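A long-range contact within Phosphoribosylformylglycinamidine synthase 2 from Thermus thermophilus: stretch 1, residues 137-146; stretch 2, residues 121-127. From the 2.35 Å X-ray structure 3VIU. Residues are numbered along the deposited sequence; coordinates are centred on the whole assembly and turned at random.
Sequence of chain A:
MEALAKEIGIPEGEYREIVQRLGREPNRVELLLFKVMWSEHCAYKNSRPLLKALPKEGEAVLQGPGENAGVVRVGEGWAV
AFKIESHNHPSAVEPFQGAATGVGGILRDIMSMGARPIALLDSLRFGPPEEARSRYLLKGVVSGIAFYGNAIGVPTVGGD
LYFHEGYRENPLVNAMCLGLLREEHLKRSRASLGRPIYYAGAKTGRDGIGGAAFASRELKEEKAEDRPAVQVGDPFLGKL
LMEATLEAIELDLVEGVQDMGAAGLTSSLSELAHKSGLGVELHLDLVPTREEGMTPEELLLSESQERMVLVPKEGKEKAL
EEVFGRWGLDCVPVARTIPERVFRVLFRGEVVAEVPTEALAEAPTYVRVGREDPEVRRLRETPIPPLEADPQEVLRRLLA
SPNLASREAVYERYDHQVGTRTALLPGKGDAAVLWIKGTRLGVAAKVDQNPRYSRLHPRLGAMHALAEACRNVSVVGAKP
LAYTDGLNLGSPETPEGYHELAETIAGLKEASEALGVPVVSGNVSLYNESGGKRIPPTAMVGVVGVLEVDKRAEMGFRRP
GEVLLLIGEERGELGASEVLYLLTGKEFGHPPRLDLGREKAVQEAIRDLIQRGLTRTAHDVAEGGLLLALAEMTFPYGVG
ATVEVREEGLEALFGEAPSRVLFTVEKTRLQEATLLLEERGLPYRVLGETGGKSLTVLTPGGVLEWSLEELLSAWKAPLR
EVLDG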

# COMPACT_ATOMS: atom_id res chain seq x y z
N LEU A 137 13.03 -9.45 -12.25
CA LEU A 137 11.86 -8.66 -11.90
C LEU A 137 12.18 -7.56 -10.89
O LEU A 137 11.69 -6.44 -11.01
CB LEU A 137 10.75 -9.57 -11.37
CG LEU A 137 10.16 -10.50 -12.44
CD1 LEU A 137 9.29 -11.60 -11.83
CD2 LEU A 137 9.36 -9.65 -13.40
N LEU A 138 13.00 -7.89 -9.90
CA LEU A 138 13.39 -6.94 -8.87
C LEU A 138 14.14 -5.78 -9.52
O LEU A 138 13.88 -4.61 -9.23
CB LEU A 138 14.29 -7.61 -7.84
CG LEU A 138 14.36 -7.10 -6.39
CD1 LEU A 138 15.73 -7.47 -5.80
CD2 LEU A 138 14.18 -5.60 -6.34
N LYS A 139 15.07 -6.10 -10.42
CA LYS A 139 15.83 -5.06 -11.08
C LYS A 139 14.88 -4.20 -11.91
O LYS A 139 14.93 -2.98 -11.84
CB LYS A 139 16.92 -5.66 -11.97
CG LYS A 139 18.16 -6.13 -11.22
CD LYS A 139 18.99 -7.07 -12.07
CE LYS A 139 20.44 -7.11 -11.61
NZ LYS A 139 20.56 -7.50 -10.19
N GLY A 140 14.00 -4.86 -12.66
CA GLY A 140 13.04 -4.15 -13.48
C GLY A 140 12.11 -3.19 -12.76
O GLY A 140 12.07 -2.00 -13.10
N VAL A 141 11.35 -3.66 -11.76
CA VAL A 141 10.43 -2.76 -11.09
C VAL A 141 11.10 -1.63 -10.32
O VAL A 141 10.59 -0.51 -10.33
CB VAL A 141 9.39 -3.50 -10.14
CG1 VAL A 141 9.21 -4.94 -10.57
CG2 VAL A 141 9.80 -3.40 -8.70
N VAL A 142 12.22 -1.87 -9.66
CA VAL A 142 12.85 -0.75 -8.94
C VAL A 142 13.45 0.25 -9.94
O VAL A 142 13.47 1.45 -9.68
CB VAL A 142 13.92 -1.22 -7.92
CG1 VAL A 142 13.43 -2.44 -7.17
CG2 VAL A 142 15.25 -1.47 -8.61
N SER A 143 13.95 -0.24 -11.07
CA SER A 143 14.49 0.66 -12.09
C SER A 143 13.35 1.55 -12.55
O SER A 143 13.48 2.77 -12.61
CB SER A 143 15.01 -0.11 -13.31
OG SER A 143 16.16 -0.88 -13.01
N GLY A 144 12.22 0.91 -12.87
CA GLY A 144 11.04 1.62 -13.34
C GLY A 144 10.45 2.56 -12.30
O GLY A 144 10.03 3.67 -12.63
N ILE A 145 10.42 2.12 -11.05
CA ILE A 145 9.89 2.94 -9.97
C ILE A 145 10.76 4.18 -9.79
O ILE A 145 10.26 5.29 -9.64
CB ILE A 145 9.84 2.15 -8.62
CG1 ILE A 145 8.73 1.09 -8.69
CG2 ILE A 145 9.60 3.10 -7.45
CD1 ILE A 145 8.54 0.32 -7.39
N ALA A 146 12.08 3.98 -9.80
CA ALA A 146 13.02 5.09 -9.64
C ALA A 146 12.88 6.08 -10.80
O ALA A 146 12.93 7.29 -10.60
CB ALA A 146 14.46 4.56 -9.58
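Stretch 2 (121-127) LDSLRFG

Strand 121-126 lies along helix 137-146 and runs nearly antiparallel to it: the N-to-C directions differ by 161° and the axes come within 9.8 Å. Accordingly, Phe 126 sits near the start of the helical stretch (CA to CA of Leu 138, 7.4 Å) and Asp 122 near its end (CA to CA of Ile 145, 8.6 Å). The extended backbone alternates its side chains, so Asp 122, Leu 124 and Phe 126 point toward the helix, while Leu 121, Ser 123 and Arg 125 are out of its reach.

Phe 126 is the largest bump, chi1 m. One face of its ring is covered by Leu 137 C and Leu 138 N, so the ring lies against helix backbone; Phe 126 CE1 is 3.6 Å from Leu 137 CB and Phe 126 CE2 is 3.7 Å from Leu 138 CA. Val 141 closes the hollow at the ring edge, its CG1 3.6 Å from Phe 126 CZ. Val 141 CG2 meets Leu 124 CD1 at 3.6 Å and also lies 3.9 Å from Phe 126 CZ, so this one valine touches two successive inward residues of the strand. One turn beyond Val 141, Ile 145 reaches out with CD1 to Asp 122 CB at 3.9 Å. No hydrogen bond crosses the contact; the two stretches bury 294 Å², both sides summed.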

# COMPACT_ATOMS: atom_id res chain seq x y z
N LEU A 121 5.35 4.66 -1.49
CA LEU A 121 5.83 3.48 -0.78
C LEU A 121 5.52 2.29 -1.68
O LEU A 121 4.44 2.21 -2.25
CB LEU A 121 5.13 3.30 0.58
CG LEU A 121 5.38 4.33 1.69
CD1 LEU A 121 4.50 5.55 1.46
CD2 LEU A 121 5.08 3.71 3.05
N ASP A 122 6.48 1.39 -1.84
CA ASP A 122 6.28 0.23 -2.69
C ASP A 122 6.16 -1.07 -1.89
O ASP A 122 6.85 -1.26 -0.90
CB ASP A 122 7.43 0.12 -3.70
CG ASP A 122 8.79 0.12 -3.03
OD1 ASP A 122 9.12 1.13 -2.36
OD2 ASP A 122 9.54 -0.87 -3.17
N SER A 123 5.26 -1.94 -2.32
CA SER A 123 5.05 -3.21 -1.66
C SER A 123 5.32 -4.27 -2.72
O SER A 123 4.53 -4.47 -3.64
CB SER A 123 3.61 -3.30 -1.15
OG SER A 123 3.51 -4.18 -0.05
N LEU A 124 6.46 -4.95 -2.58
CA LEU A 124 6.89 -5.94 -3.57
C LEU A 124 7.02 -7.40 -3.10
O LEU A 124 7.50 -7.69 -2.00
CB LEU A 124 8.22 -5.49 -4.18
CG LEU A 124 8.31 -4.01 -4.57
CD1 LEU A 124 9.69 -3.70 -5.11
CD2 LEU A 124 7.25 -3.69 -5.62
N ARG A 125 6.62 -8.31 -3.98
CA ARG A 125 6.67 -9.74 -3.74
C ARG A 125 7.18 -10.46 -4.98
O ARG A 125 6.57 -10.37 -6.04
CB ARG A 125 5.27 -10.26 -3.38
CG ARG A 125 4.68 -9.63 -2.12
CD ARG A 125 5.48 -10.03 -0.88
NE ARG A 125 4.86 -9.55 0.34
CZ ARG A 125 5.05 -8.35 0.88
NH1 ARG A 125 4.42 -8.03 1.99
NH2 ARG A 125 5.89 -7.48 0.32
N PHE A 126 8.29 -11.18 -4.84
CA PHE A 126 8.89 -11.95 -5.92
C PHE A 126 9.26 -13.33 -5.38
O PHE A 126 9.23 -13.55 -4.16
CB PHE A 126 10.17 -11.26 -6.42
CG PHE A 126 9.96 -9.87 -6.90
CD1 PHE A 126 9.15 -9.61 -7.99
CD2 PHE A 126 10.60 -8.80 -6.27
CE1 PHE A 126 8.98 -8.30 -8.46
CE2 PHE A 126 10.44 -7.50 -6.72
CZ PHE A 126 9.62 -7.24 -7.82
N GLY A 127 9.63 -14.25 -6.27
CA GLY A 127 10.02 -15.58 -5.85
C GLY A 127 11.34 -15.50 -5.12
O GLY A 127 11.82 -14.40 -4.87